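Zgc:56074 (Danio rerio, PDB 3E9E) probably hydrolyses the 2-phosphate of fructose-2,6-bisphosphate, and also fructose-1,6-bisphosphate, through a phosphohistidine intermediate, and so restrains glycolysis in favour of the pentose phosphate pathway. Local coordinates at residues V9-T14 with Q60-T65; V54-L59 with L179-G184; Q199-A204 with A236-G241; R131-L136 with V191-E196. The protein carries 1 engineered substitution. One frame throughout, in Å; residues are numbered along the deposited sequence.

Contact 1 (V9-T14 with Q60-T65). Engineered in segment 9-14: Ala-11 (natural residue His). With PO4 (phosphate ion), chain C.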
loop_
_atom_site.group_PDB
_atom_site.type_symbol
_atom_site.label_atom_id
_atom_site.label_comp_id
_atom_site.label_asym_id
_atom_site.label_seq_id
_atom_site.Cartn_x
_atom_site.Cartn_y
_atom_site.Cartn_z
ATOM N N VAL A 9 3.606 1.055 2.047
ATOM C CA VAL A 9 4.626 0.058 2.316
ATOM C C VAL A 9 3.967 -1.325 2.358
ATOM O O VAL A 9 2.936 -1.519 3.001
ATOM C CB VAL A 9 5.388 0.352 3.630
ATOM C CG1 VAL A 9 6.482 -0.719 3.897
ATOM C CG2 VAL A 9 6.016 1.826 3.622
ATOM N N ARG A 10 4.562 -2.285 1.675
ATOM C CA ARG A 10 4.092 -3.668 1.780
ATOM C C ARG A 10 4.632 -4.321 3.046
ATOM O O ARG A 10 5.788 -4.113 3.412
ATOM C CB ARG A 10 4.536 -4.464 0.556
ATOM C CG ARG A 10 4.040 -5.948 0.582
ATOM C CD ARG A 10 4.604 -6.733 -0.590
ATOM N NE ARG A 10 4.213 -8.136 -0.468
ATOM C CZ ARG A 10 4.843 -9.158 -1.043
ATOM N NH1 ARG A 10 5.909 -8.959 -1.829
ATOM N NH2 ARG A 10 4.394 -10.389 -0.824
ATOM N N ALA A 11 3.808 -5.129 3.720
ATOM C CA ALA A 11 4.287 -5.928 4.870
ATOM C C ALA A 11 5.631 -6.621 4.627
ATOM O O ALA A 11 5.980 -6.952 3.493
ATOM C CB ALA A 11 3.232 -6.976 5.287
ATOM N N GLY A 12 6.368 -6.863 5.708
ATOM C CA GLY A 12 7.516 -7.766 5.670
ATOM C C GLY A 12 7.159 -9.236 5.430
ATOM O O GLY A 12 5.987 -9.631 5.484
ATOM N N GLU A 13 8.192 -10.029 5.164
ATOM C CA GLU A 13 8.107 -11.466 4.882
ATOM C C GLU A 13 7.603 -12.233 6.118
ATOM O O GLU A 13 8.001 -11.912 7.246
ATOM C CB GLU A 13 9.534 -11.915 4.567
ATOM C CG GLU A 13 9.722 -13.147 3.733
ATOM C CD GLU A 13 11.070 -13.140 3.037
ATOM O OE1 GLU A 13 11.353 -12.178 2.257
ATOM O OE2 GLU A 13 11.847 -14.096 3.265
ATOM N N THR A 14 6.703 -13.206 5.926
ATOM C CA THR A 14 6.445 -14.205 6.989
ATOM C C THR A 14 7.272 -15.441 6.696
ATOM O O THR A 14 8.105 -15.431 5.782
ATOM C CB THR A 14 4.959 -14.605 7.140
ATOM O OG1 THR A 14 4.501 -15.294 5.961
ATOM C CG2 THR A 14 4.094 -13.384 7.425
ATOM N N GLN A 60 -1.710 -9.530 10.988
ATOM C CA GLN A 60 -0.580 -9.385 11.909
ATOM C C GLN A 60 0.740 -8.943 11.259
ATOM O O GLN A 60 1.444 -8.112 11.818
ATOM C CB GLN A 60 -0.346 -10.660 12.736
ATOM C CG GLN A 60 0.796 -10.482 13.728
ATOM C CD GLN A 60 1.038 -11.687 14.613
ATOM O OE1 GLN A 60 0.858 -12.836 14.195
ATOM N NE2 GLN A 60 1.464 -11.431 15.844
ATOM N N ARG A 61 1.088 -9.518 10.112
ATOM C CA ARG A 61 2.337 -9.156 9.454
ATOM C C ARG A 61 2.378 -7.662 9.066
ATOM O O ARG A 61 3.448 -7.041 9.110
ATOM C CB ARG A 61 2.611 -10.047 8.244
ATOM C CG ARG A 61 1.567 -9.980 7.120
ATOM C CD ARG A 61 1.592 -11.268 6.328
ATOM N NE ARG A 61 0.782 -11.250 5.115
ATOM C CZ ARG A 61 -0.463 -11.726 5.007
ATOM N NH1 ARG A 61 -1.100 -12.250 6.064
ATOM N NH2 ARG A 61 -1.077 -11.671 3.824
ATOM N N ALA A 62 1.224 -7.097 8.708
ATOM C CA ALA A 62 1.111 -5.672 8.433
ATOM C C ALA A 62 1.209 -4.851 9.719
ATOM O O ALA A 62 1.912 -3.844 9.767
ATOM C CB ALA A 62 -0.181 -5.348 7.677
ATOM N N ILE A 63 0.503 -5.285 10.765
ATOM C CA ILE A 63 0.577 -4.597 12.054
ATOM C C ILE A 63 2.024 -4.483 12.563
ATOM O O ILE A 63 2.465 -3.402 12.982
ATOM C CB ILE A 63 -0.331 -5.264 13.118
ATOM C CG1 ILE A 63 -1.801 -5.234 12.677
ATOM C CG2 ILE A 63 -0.129 -4.611 14.493
ATOM C CD1 ILE A 63 -2.748 -5.992 13.653
ATOM N N GLN A 64 2.759 -5.593 12.503
ATOM C CA GLN A 64 4.109 -5.652 13.064
ATOM C C GLN A 64 5.069 -4.799 12.252
ATOM O O GLN A 64 5.979 -4.173 12.799
ATOM C CB GLN A 64 4.621 -7.091 13.059
ATOM C CG GLN A 64 4.034 -8.030 14.106
ATOM C CD GLN A 64 4.624 -9.427 13.983
ATOM O OE1 GLN A 64 4.361 -10.146 13.023
ATOM N NE2 GLN A 64 5.436 -9.810 14.955
ATOM N N THR A 65 4.885 -4.826 10.933
ATOM C CA THR A 65 5.689 -4.038 10.012
ATOM C C THR A 65 5.516 -2.555 10.371
ATOM O O THR A 65 6.496 -1.834 10.491
ATOM C CB THR A 65 5.320 -4.322 8.519
ATOM O OG1 THR A 65 5.538 -5.716 8.214
ATOM C CG2 THR A 65 6.169 -3.444 7.557
HETATM P P PO4 C . 1.646 -10.148 1.539
HETATM O O1 PO4 C . 0.147 -10.385 1.537
HETATM O O2 PO4 C . 1.915 -8.862 0.758
HETATM O O3 PO4 C . 2.148 -10.009 2.948
HETATM O O4 PO4 C . 2.281 -11.353 0.877
#
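Two torsions on helix 60-71 bring it against Ala-11 and Gly-12 in the active site of this histidine phosphatase: CG of Arg-61 sits between its backbone N and carbonyl carbon (chi1 62°), and Thr-65 turns OG1 beside its own N (chi1 -60°). Between the backbones of Arg-10 and Arg-61 stands Ala-11, an engineered replacement of the histidine that forms the phosphohistidine intermediate. Its CB rests on Arg-61 CG at 3.9 Å and lies 4.0 Å from O3 of a phosphate ion. Arg-10 and Arg-61 both run extended from CG to NE, and each guanidinium meets this ion at its edge, with P in the guanidinium plane. Arg-10 NE reaches PO4 O2 at 2.7 Å and its NH2 takes PO4 O4; Arg-61 NE reaches PO4 O3 at 2.8 Å and its NH2 takes PO4 O1. Each of the four oxygens thus accepts from an arginine, and the ion, probably from the crystallisation liquor, is consistent with a subsite for a substrate phosphoryl group. Thr-14 CG2 presses on the arginine stem, 3.5 Å from Arg-61 CD, while its OG1 bonds to Gln-23. The hydroxyl of Thr-65 ties the loop after strand 3-10 to the helix: OG1 donates to Arg-61 O one turn earlier and accepts from Gly-12 N at 2.9 Å, the N-H pointing almost straight at it (174°).

Contact 2 (V54-L59 with L179-G184). With PO4 (phosphate ion), chain C.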
loop_
_atom_site.group_PDB
_atom_site.type_symbol
_atom_site.label_atom_id
_atom_site.label_comp_id
_atom_site.label_asym_id
_atom_site.label_seq_id
_atom_site.Cartn_x
_atom_site.Cartn_y
_atom_site.Cartn_z
ATOM N N VAL A 54 -1.433 7.273 10.234
ATOM C CA VAL A 54 -0.973 5.915 9.915
ATOM C C VAL A 54 -2.168 4.957 9.838
ATOM O O VAL A 54 -2.934 4.834 10.813
ATOM C CB VAL A 54 0.034 5.385 10.958
ATOM C CG1 VAL A 54 0.352 3.914 10.695
ATOM C CG2 VAL A 54 1.341 6.270 11.002
ATOM N N PHE A 55 -2.286 4.284 8.694
ATOM C CA PHE A 55 -3.370 3.329 8.381
ATOM C C PHE A 55 -2.770 1.984 7.996
ATOM O O PHE A 55 -1.884 1.916 7.113
ATOM C CB PHE A 55 -4.239 3.863 7.234
ATOM C CG PHE A 55 -4.737 5.260 7.478
ATOM C CD1 PHE A 55 -5.860 5.478 8.251
ATOM C CD2 PHE A 55 -4.034 6.358 6.980
ATOM C CE1 PHE A 55 -6.297 6.785 8.515
ATOM C CE2 PHE A 55 -4.451 7.640 7.216
ATOM C CZ PHE A 55 -5.593 7.869 7.988
ATOM N N VAL A 56 -3.259 0.920 8.649
ATOM C CA VAL A 56 -2.636 -0.397 8.547
ATOM C C VAL A 56 -3.667 -1.519 8.415
ATOM O O VAL A 56 -4.694 -1.513 9.105
ATOM C CB VAL A 56 -1.741 -0.709 9.785
ATOM C CG1 VAL A 56 -0.928 -1.962 9.543
ATOM C CG2 VAL A 56 -0.775 0.446 10.065
ATOM N N SER A 57 -3.383 -2.475 7.526
ATOM C CA SER A 57 -4.109 -3.738 7.483
ATOM C C SER A 57 -4.118 -4.358 8.879
ATOM O O SER A 57 -3.122 -4.278 9.608
ATOM C CB SER A 57 -3.420 -4.682 6.511
ATOM O OG SER A 57 -3.836 -6.030 6.695
ATOM N N ASN A 58 -5.241 -4.954 9.272
ATOM C CA ASN A 58 -5.297 -5.605 10.585
ATOM C C ASN A 58 -4.802 -7.071 10.566
ATOM O O ASN A 58 -4.946 -7.789 11.554
ATOM C CB ASN A 58 -6.685 -5.467 11.214
ATOM C CG ASN A 58 -7.728 -6.298 10.501
ATOM O OD1 ASN A 58 -7.575 -6.646 9.341
ATOM N ND2 ASN A 58 -8.792 -6.630 11.202
ATOM N N LEU A 59 -4.207 -7.503 9.461
ATOM C CA LEU A 59 -3.426 -8.742 9.453
ATOM C C LEU A 59 -2.110 -8.523 10.214
ATOM O O LEU A 59 -1.457 -7.466 10.081
ATOM C CB LEU A 59 -3.140 -9.216 8.020
ATOM C CG LEU A 59 -4.322 -9.751 7.216
ATOM C CD1 LEU A 59 -4.040 -9.798 5.719
ATOM C CD2 LEU A 59 -4.745 -11.155 7.722
ATOM N N LEU A 179 0.948 7.429 6.227
ATOM C CA LEU A 179 1.563 6.128 5.943
ATOM C C LEU A 179 0.465 5.066 5.792
ATOM O O LEU A 179 -0.433 4.974 6.645
ATOM C CB LEU A 179 2.511 5.722 7.079
ATOM C CG LEU A 179 3.128 4.316 7.068
ATOM C CD1 LEU A 179 3.997 4.137 5.814
ATOM C CD2 LEU A 179 3.961 4.018 8.360
ATOM N N MET A 180 0.570 4.245 4.748
ATOM C CA MET A 180 -0.358 3.136 4.517
ATOM C C MET A 180 0.465 1.836 4.503
ATOM O O MET A 180 1.421 1.718 3.719
ATOM C CB MET A 180 -1.066 3.348 3.169
ATOM C CG MET A 180 -1.998 2.204 2.727
ATOM S SD MET A 180 -2.594 2.354 1.024
ATOM C CE MET A 180 -3.133 4.030 0.867
ATOM N N VAL A 181 0.138 0.878 5.379
ATOM C CA VAL A 181 0.858 -0.406 5.359
ATOM C C VAL A 181 -0.103 -1.535 4.997
ATOM O O VAL A 181 -1.103 -1.741 5.676
ATOM C CB VAL A 181 1.597 -0.696 6.681
ATOM C CG1 VAL A 181 2.356 -2.050 6.618
ATOM C CG2 VAL A 181 2.588 0.443 6.984
ATOM N N SER A 182 0.196 -2.237 3.905
ATOM C CA SER A 182 -0.741 -3.189 3.330
ATOM C C SER A 182 0.034 -4.364 2.731
ATOM O O SER A 182 1.101 -4.740 3.238
ATOM C CB SER A 182 -1.656 -2.512 2.293
ATOM O OG SER A 182 -2.660 -3.407 1.819
ATOM N N HIS A 183 -0.507 -4.927 1.662
ATOM C CA HIS A 183 -0.074 -6.226 1.142
ATOM C C HIS A 183 0.109 -6.162 -0.359
ATOM O O HIS A 183 -0.470 -5.297 -1.014
ATOM C CB HIS A 183 -1.123 -7.281 1.518
ATOM C CG HIS A 183 -1.368 -7.337 2.985
ATOM N ND1 HIS A 183 -0.552 -8.047 3.837
ATOM C CD2 HIS A 183 -2.264 -6.689 3.768
ATOM C CE1 HIS A 183 -0.955 -7.865 5.082
ATOM N NE2 HIS A 183 -2.004 -7.059 5.067
ATOM N N GLY A 184 0.894 -7.094 -0.890
ATOM C CA GLY A 184 1.314 -7.077 -2.301
ATOM C C GLY A 184 0.203 -7.004 -3.334
ATOM O O GLY A 184 0.267 -6.171 -4.242
HETATM P P PO4 C . 1.646 -10.148 1.539
HETATM O O1 PO4 C . 0.147 -10.385 1.537
HETATM O O2 PO4 C . 1.915 -8.862 0.758
HETATM O O3 PO4 C . 2.148 -10.009 2.948
HETATM O O4 PO4 C . 2.281 -11.353 0.877
#
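His-183 and Ser-57 meet where two neighbouring parallel strands in the central sheet of the histidine phosphatase fold, 53-56 and 177-182, end at the active site. The strand axes are 4.8 Å apart and 11° from parallel, joined by Phe-55 N to Leu-179 O, Val-181 N to Phe-55 O and Ser-57 N to Val-181 O. Followed outward, His-183 begins with CB 3.4 Å from PO4 O1. CG stands anti to the carbonyl carbon (chi1 -56°), which sends one ring edge to the phosphate and the other to Ser-57, just past the end of strand 53-56. ND1 makes only weak, long bonds to PO4 O3 and O1, on the side that fits the inferred role of His-183 as transition-state stabiliser. CD2 passes Ser-57 CB; CE1 lies 3.7 Å from Leu-59 CD1, a methyl over one ring face. NE2 ends in a hydrogen bond to Ser-57 OG, 2.7 Å away at the ring edge. With the imidazole cut back to alanine, Ser-57 OG is likely to lose this partner and a gap to open beneath the Leu-59 methyl. Gly-184 N, starting the next helix, grips PO4 O2 at 2.6 Å. Ser-57 OG also closes an ST turn, accepting from Leu-59 N at 3.2 Å.

Contact 3 (Q199-A204 with A236-G241)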
loop_
_atom_site.group_PDB
_atom_site.type_symbol
_atom_site.label_atom_id
_atom_site.label_comp_id
_atom_site.label_asym_id
_atom_site.label_seq_id
_atom_site.Cartn_x
_atom_site.Cartn_y
_atom_site.Cartn_z
ATOM N N GLN A 199 -6.001 8.136 -13.487
ATOM C CA GLN A 199 -5.066 8.772 -14.419
ATOM C C GLN A 199 -4.014 9.713 -13.776
ATOM O O GLN A 199 -3.740 10.814 -14.300
ATOM C CB GLN A 199 -5.851 9.562 -15.461
ATOM C CG GLN A 199 -6.791 8.791 -16.364
ATOM C CD GLN A 199 -7.353 9.721 -17.427
ATOM O OE1 GLN A 199 -8.393 10.349 -17.221
ATOM N NE2 GLN A 199 -6.632 9.864 -18.545
ATOM N N CYS A 200 -3.412 9.278 -12.673
ATOM C CA CYS A 200 -2.468 10.104 -11.933
ATOM C C CYS A 200 -1.267 10.461 -12.803
ATOM O O CYS A 200 -0.968 9.751 -13.767
ATOM C CB CYS A 200 -2.003 9.378 -10.665
ATOM S SG CYS A 200 -0.930 7.964 -10.987
ATOM N N CYS A 201 -0.593 11.567 -12.469
ATOM C CA CYS A 201 0.630 11.987 -13.152
ATOM C C CYS A 201 1.766 11.072 -12.755
ATOM O O CYS A 201 1.819 10.595 -11.610
ATOM C CB CYS A 201 1.018 13.411 -12.767
ATOM S SG CYS A 201 -0.313 14.623 -12.979
ATOM N N LEU A 202 2.679 10.852 -13.701
ATOM C CA LEU A 202 3.888 10.069 -13.466
ATOM C C LEU A 202 5.138 10.903 -13.708
ATOM O O LEU A 202 5.195 11.692 -14.661
ATOM C CB LEU A 202 3.905 8.810 -14.366
ATOM C CG LEU A 202 2.749 7.861 -14.100
ATOM C CD1 LEU A 202 2.591 6.855 -15.240
ATOM C CD2 LEU A 202 2.931 7.186 -12.745
ATOM N N PRO A 203 6.153 10.717 -12.856
ATOM C CA PRO A 203 7.409 11.457 -12.957
ATOM C C PRO A 203 8.417 10.780 -13.881
ATOM O O PRO A 203 8.130 9.727 -14.460
ATOM C CB PRO A 203 7.953 11.339 -11.541
ATOM C CG PRO A 203 7.563 9.957 -11.158
ATOM C CD PRO A 203 6.182 9.757 -11.733
ATOM N N ALA A 204 9.564 11.436 -14.030
ATOM C CA ALA A 204 10.857 10.793 -14.323
ATOM C C ALA A 204 10.779 9.371 -14.873
ATOM O O ALA A 204 10.856 8.393 -14.117
ATOM C CB ALA A 204 11.756 10.830 -13.053
ATOM N N ALA A 236 -10.185 14.446 -5.459
ATOM C CA ALA A 236 -8.802 14.769 -5.769
ATOM C C ALA A 236 -8.778 15.661 -7.004
ATOM O O ALA A 236 -9.370 15.323 -8.013
ATOM C CB ALA A 236 -7.982 13.493 -5.987
ATOM N N THR A 237 -8.127 16.816 -6.912
ATOM C CA THR A 237 -7.894 17.620 -8.107
ATOM C C THR A 237 -6.583 17.224 -8.782
ATOM O O THR A 237 -6.362 17.525 -9.957
ATOM C CB THR A 237 -7.868 19.119 -7.809
ATOM O OG1 THR A 237 -6.888 19.383 -6.805
ATOM C CG2 THR A 237 -9.237 19.600 -7.344
ATOM N N ARG A 238 -5.711 16.543 -8.037
ATOM C CA ARG A 238 -4.463 16.049 -8.610
ATOM C C ARG A 238 -3.926 14.874 -7.793
ATOM O O ARG A 238 -3.923 14.898 -6.555
ATOM C CB ARG A 238 -3.418 17.169 -8.665
ATOM C CG ARG A 238 -2.106 16.767 -9.329
ATOM C CD ARG A 238 -0.898 17.593 -8.797
ATOM N NE ARG A 238 0.146 17.592 -9.806
ATOM C CZ ARG A 238 0.437 18.621 -10.587
ATOM N NH1 ARG A 238 -0.208 19.774 -10.430
ATOM N NH2 ARG A 238 1.381 18.505 -11.516
ATOM N N ILE A 239 -3.500 13.841 -8.505
ATOM C CA ILE A 239 -2.760 12.759 -7.900
ATOM C C ILE A 239 -1.431 12.647 -8.644
ATOM O O ILE A 239 -1.414 12.475 -9.871
ATOM C CB ILE A 239 -3.545 11.430 -7.999
ATOM C CG1 ILE A 239 -4.932 11.588 -7.380
ATOM C CG2 ILE A 239 -2.785 10.305 -7.289
ATOM C CD1 ILE A 239 -5.875 10.427 -7.662
ATOM N N GLN A 240 -0.331 12.739 -7.900
ATOM C CA GLN A 240 1.006 12.738 -8.495
ATOM C C GLN A 240 1.802 11.555 -7.943
ATOM O O GLN A 240 2.064 11.478 -6.738
ATOM C CB GLN A 240 1.720 14.055 -8.195
ATOM C CG GLN A 240 3.180 14.103 -8.615
ATOM C CD GLN A 240 3.358 14.322 -10.110
ATOM O OE1 GLN A 240 2.911 15.333 -10.655
ATOM N NE2 GLN A 240 3.998 13.366 -10.784
ATOM N N GLY A 241 2.160 10.635 -8.837
ATOM C CA GLY A 241 3.079 9.550 -8.516
ATOM C C GLY A 241 4.457 10.120 -8.276
ATOM O O GLY A 241 4.831 11.105 -8.918
#
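Cys-201 gives up the most surface here, and it does so by lying across Gln-240, its N and O both bonded to the strand, to the residues flanking Gln-240. Its N-H donates to Ile-239 O at 2.9 Å, and its carbonyl accepts from Gly-241 N at 2.8 Å, the donor tilted 22° from the carbonyl plane. The side chain adds to this pairing: CB faces the amide end of Gln-240, 3.4 Å from OE1, while SG, anti to the carbonyl carbon of Cys-201, sits 3.9 Å from Ile-239 O. Gln-240 can reach this place because its chain bends at chi2 (78°), folding the amide back over the neighbouring segment although its CB points away. The amide is fixed in rotation by its own strand, NE2 donating to Gly-241 O at 3.0 Å in the carbonyl plane.

The two bonds form a single beta bridge between Cys-201 and Gln-240, joining the loop after helix 184-197 to 233-246, an outermost strand of the chain's mixed sheet, away from the annotated catalytic residues. The touching parts run 49° apart, consistent with the pairing being limited to this one bridge.

Ile-239 and Gly-241 each bury about as much as the other. Ile-239 packs CG2 on Cys-200 CB at 3.6 Å, and its chain also leans on Phe-225 of strand 220-230. At Gly-241 a CB would point towards the loop and come tightly against Cys-201 O and Leu-202 CD2. Pro-203 sets its ring beside the Gly-241 carbonyl that also takes Gln-240 NE2, CD lying 3.4 Å from Gly-241 O.

Contact 4 (R131-L136 with V191-E196)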
loop_
_atom_site.group_PDB
_atom_site.type_symbol
_atom_site.label_atom_id
_atom_site.label_comp_id
_atom_site.label_asym_id
_atom_site.label_seq_id
_atom_site.Cartn_x
_atom_site.Cartn_y
_atom_site.Cartn_z
ATOM N N ARG A 131 -12.774 -2.107 -2.261
ATOM C CA ARG A 131 -12.192 -1.837 -0.923
ATOM C C ARG A 131 -11.171 -0.665 -0.938
ATOM O O ARG A 131 -11.130 0.135 0.009
ATOM C CB ARG A 131 -11.537 -3.091 -0.319
ATOM C CG ARG A 131 -12.521 -4.201 0.058
ATOM C CD ARG A 131 -11.950 -5.172 1.092
ATOM N NE ARG A 131 -11.042 -6.173 0.523
ATOM C CZ ARG A 131 -9.724 -6.231 0.735
ATOM N NH1 ARG A 131 -9.084 -5.303 1.468
ATOM N NH2 ARG A 131 -9.029 -7.213 0.192
ATOM N N PHE A 132 -10.353 -0.585 -1.991
ATOM C CA PHE A 132 -9.408 0.525 -2.122
ATOM C C PHE A 132 -10.130 1.845 -2.373
ATOM O O PHE A 132 -9.765 2.863 -1.795
ATOM C CB PHE A 132 -8.337 0.296 -3.196
ATOM C CG PHE A 132 -7.319 1.412 -3.264
ATOM C CD1 PHE A 132 -6.569 1.743 -2.152
ATOM C CD2 PHE A 132 -7.143 2.157 -4.429
ATOM C CE1 PHE A 132 -5.618 2.796 -2.191
ATOM C CE2 PHE A 132 -6.189 3.198 -4.486
ATOM C CZ PHE A 132 -5.434 3.509 -3.365
ATOM N N LYS A 133 -11.167 1.830 -3.211
ATOM C CA LYS A 133 -11.952 3.043 -3.446
ATOM C C LYS A 133 -12.624 3.521 -2.167
ATOM O O LYS A 133 -12.725 4.731 -1.925
ATOM C CB LYS A 133 -13.021 2.834 -4.516
ATOM C CG LYS A 133 -12.530 2.550 -5.922
ATOM C CD LYS A 133 -13.753 2.273 -6.814
ATOM C CE LYS A 133 -13.410 1.322 -7.931
ATOM N NZ LYS A 133 -14.597 0.992 -8.799
ATOM N N MET A 134 -13.083 2.575 -1.353
ATOM C CA MET A 134 -13.707 2.921 -0.071
ATOM C C MET A 134 -12.635 3.441 0.884
ATOM O O MET A 134 -12.830 4.459 1.541
ATOM C CB MET A 134 -14.435 1.727 0.546
ATOM C CG MET A 134 -15.639 1.245 -0.235
ATOM S SD MET A 134 -16.249 -0.326 0.442
ATOM C CE MET A 134 -16.966 0.215 2.014
ATOM N N PHE A 135 -11.496 2.754 0.949
ATOM C CA PHE A 135 -10.381 3.273 1.741
ATOM C C PHE A 135 -10.030 4.716 1.347
ATOM O O PHE A 135 -9.808 5.578 2.208
ATOM C CB PHE A 135 -9.123 2.401 1.630
ATOM C CG PHE A 135 -7.950 2.984 2.372
ATOM C CD1 PHE A 135 -7.923 2.967 3.769
ATOM C CD2 PHE A 135 -6.908 3.616 1.683
ATOM C CE1 PHE A 135 -6.846 3.558 4.486
ATOM C CE2 PHE A 135 -5.829 4.206 2.385
ATOM C CZ PHE A 135 -5.797 4.164 3.791
ATOM N N LEU A 136 -9.980 4.970 0.042
ATOM C CA LEU A 136 -9.582 6.265 -0.488
ATOM C C LEU A 136 -10.568 7.360 -0.075
ATOM O O LEU A 136 -10.163 8.435 0.392
ATOM C CB LEU A 136 -9.447 6.162 -2.003
ATOM C CG LEU A 136 -8.368 6.900 -2.785
ATOM C CD1 LEU A 136 -6.939 6.916 -2.149
ATOM C CD2 LEU A 136 -8.351 6.351 -4.211
ATOM N N VAL A 191 -2.364 0.696 -6.828
ATOM C CA VAL A 191 -1.544 1.426 -7.791
ATOM C C VAL A 191 -2.219 1.463 -9.173
ATOM O O VAL A 191 -2.280 2.511 -9.816
ATOM C CB VAL A 191 -0.108 0.854 -7.836
ATOM C CG1 VAL A 191 0.683 1.323 -9.113
ATOM C CG2 VAL A 191 0.617 1.181 -6.526
ATOM N N ARG A 192 -2.768 0.330 -9.602
ATOM C CA ARG A 192 -3.444 0.254 -10.889
ATOM C C ARG A 192 -4.646 1.196 -10.947
ATOM O O ARG A 192 -4.861 1.890 -11.938
ATOM C CB ARG A 192 -3.842 -1.188 -11.226
ATOM C CG ARG A 192 -4.277 -1.372 -12.655
ATOM C CD ARG A 192 -4.530 -2.846 -13.064
ATOM N NE ARG A 192 -3.276 -3.554 -13.337
ATOM C CZ ARG A 192 -2.672 -3.633 -14.527
ATOM N NH1 ARG A 192 -3.191 -3.049 -15.604
ATOM N NH2 ARG A 192 -1.533 -4.308 -14.647
ATOM N N HIS A 193 -5.428 1.224 -9.881
ATOM C CA HIS A 193 -6.542 2.158 -9.823
ATOM C C HIS A 193 -6.071 3.629 -9.919
ATOM O O HIS A 193 -6.654 4.443 -10.658
ATOM C CB HIS A 193 -7.329 1.922 -8.544
ATOM C CG HIS A 193 -8.453 2.880 -8.349
ATOM N ND1 HIS A 193 -9.549 2.917 -9.183
ATOM C CD2 HIS A 193 -8.651 3.840 -7.419
ATOM C CE1 HIS A 193 -10.373 3.865 -8.776
ATOM N NE2 HIS A 193 -9.852 4.436 -7.707
ATOM N N LEU A 194 -5.012 3.959 -9.179
ATOM C CA LEU A 194 -4.486 5.319 -9.172
ATOM C C LEU A 194 -4.028 5.693 -10.578
ATOM O O LEU A 194 -4.379 6.763 -11.091
ATOM C CB LEU A 194 -3.345 5.459 -8.151
ATOM C CG LEU A 194 -3.765 5.341 -6.677
ATOM C CD1 LEU A 194 -2.577 5.584 -5.733
ATOM C CD2 LEU A 194 -4.886 6.313 -6.329
ATOM N N VAL A 195 -3.316 4.759 -11.211
ATOM C CA VAL A 195 -2.667 4.985 -12.501
ATOM C C VAL A 195 -3.651 4.901 -13.645
ATOM O O VAL A 195 -3.687 5.804 -14.462
ATOM C CB VAL A 195 -1.457 4.039 -12.710
ATOM C CG1 VAL A 195 -0.978 4.051 -14.154
ATOM C CG2 VAL A 195 -0.323 4.424 -11.787
ATOM N N GLU A 196 -4.467 3.842 -13.685
ATOM C CA GLU A 196 -5.401 3.589 -14.798
ATOM C C GLU A 196 -6.741 4.276 -14.683
ATOM O O GLU A 196 -7.195 4.907 -15.630
ATOM C CB GLU A 196 -5.721 2.095 -14.924
ATOM C CG GLU A 196 -4.586 1.207 -15.349
ATOM C CD GLU A 196 -5.053 -0.238 -15.656
ATOM O OE1 GLU A 196 -6.168 -0.659 -15.225
ATOM O OE2 GLU A 196 -4.285 -0.946 -16.344
#
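Segments 131-136 and 191-196, on helices 125-147 and 184-197, cross at 74° with their axes 10.8 Å apart at the nearest point, Phe-132 and His-193 having the closest CA atoms (8.4 Å). The two rings touch at their edges, nearly perpendicular (86°), neither covering the other's face: Phe-132 CD2 is 3.7 Å from His-193 CD2. The His-193 ring swings away from its own N (chi1 177°), across to helix 125-147. There Lys-133 lays its stem against the imidazole, CG 4.1 Å from the ring centroid in an off-centre CH-pi contact, and Leu-136 CD2 comes to the ring's edge. Leu-194 CD2 reaches the edge of the Phe-132 ring at CE2, 3.8 Å away, and meets Leu-136 CD2 at 4.1 Å. Were Phe-132 an alanine, a gap would probably open between the helices, leaving Leu-194 CD2 and the flank of His-193 without their aromatic neighbour. On the sheet side, Phe-132 also touches Met-180 of strand 177-182. The segments meet mainly carbon to carbon, Lys-133 CG against His-193 NE2 apart. His-193 ND1 is hydrogen-bonded to Asp-197 of its own helix, whose carboxylate may favour a protonated imidazole, though the nearby ammonium of Lys-133 may offset this.

How the contacts relate
Contacts 1, 2 and 4 are buried, whereas contact 3 is partly exposed at an edge of the sheet. Contacts 1 and 2 share the phosphate and neighbouring strands 3-10 and 177-182, bonded by Ala-11 N to Ser-182 O; their centres lie 8 Å apart, and their chemistry is polar and charged round the ion, with contact 2 adding a backbone ladder and apolar pairs behind it. Contact 4 is largely apolar helix packing, meeting contact 2 through Met-180 and Phe-135. Contact 3 relies on backbone pairing; it follows contact 4 along the chain and touches it where Cys-200 N meets Leu-194 O. Contacts 1 and 3 lie on opposite sides of the chain's centre, about 27 Å between centres.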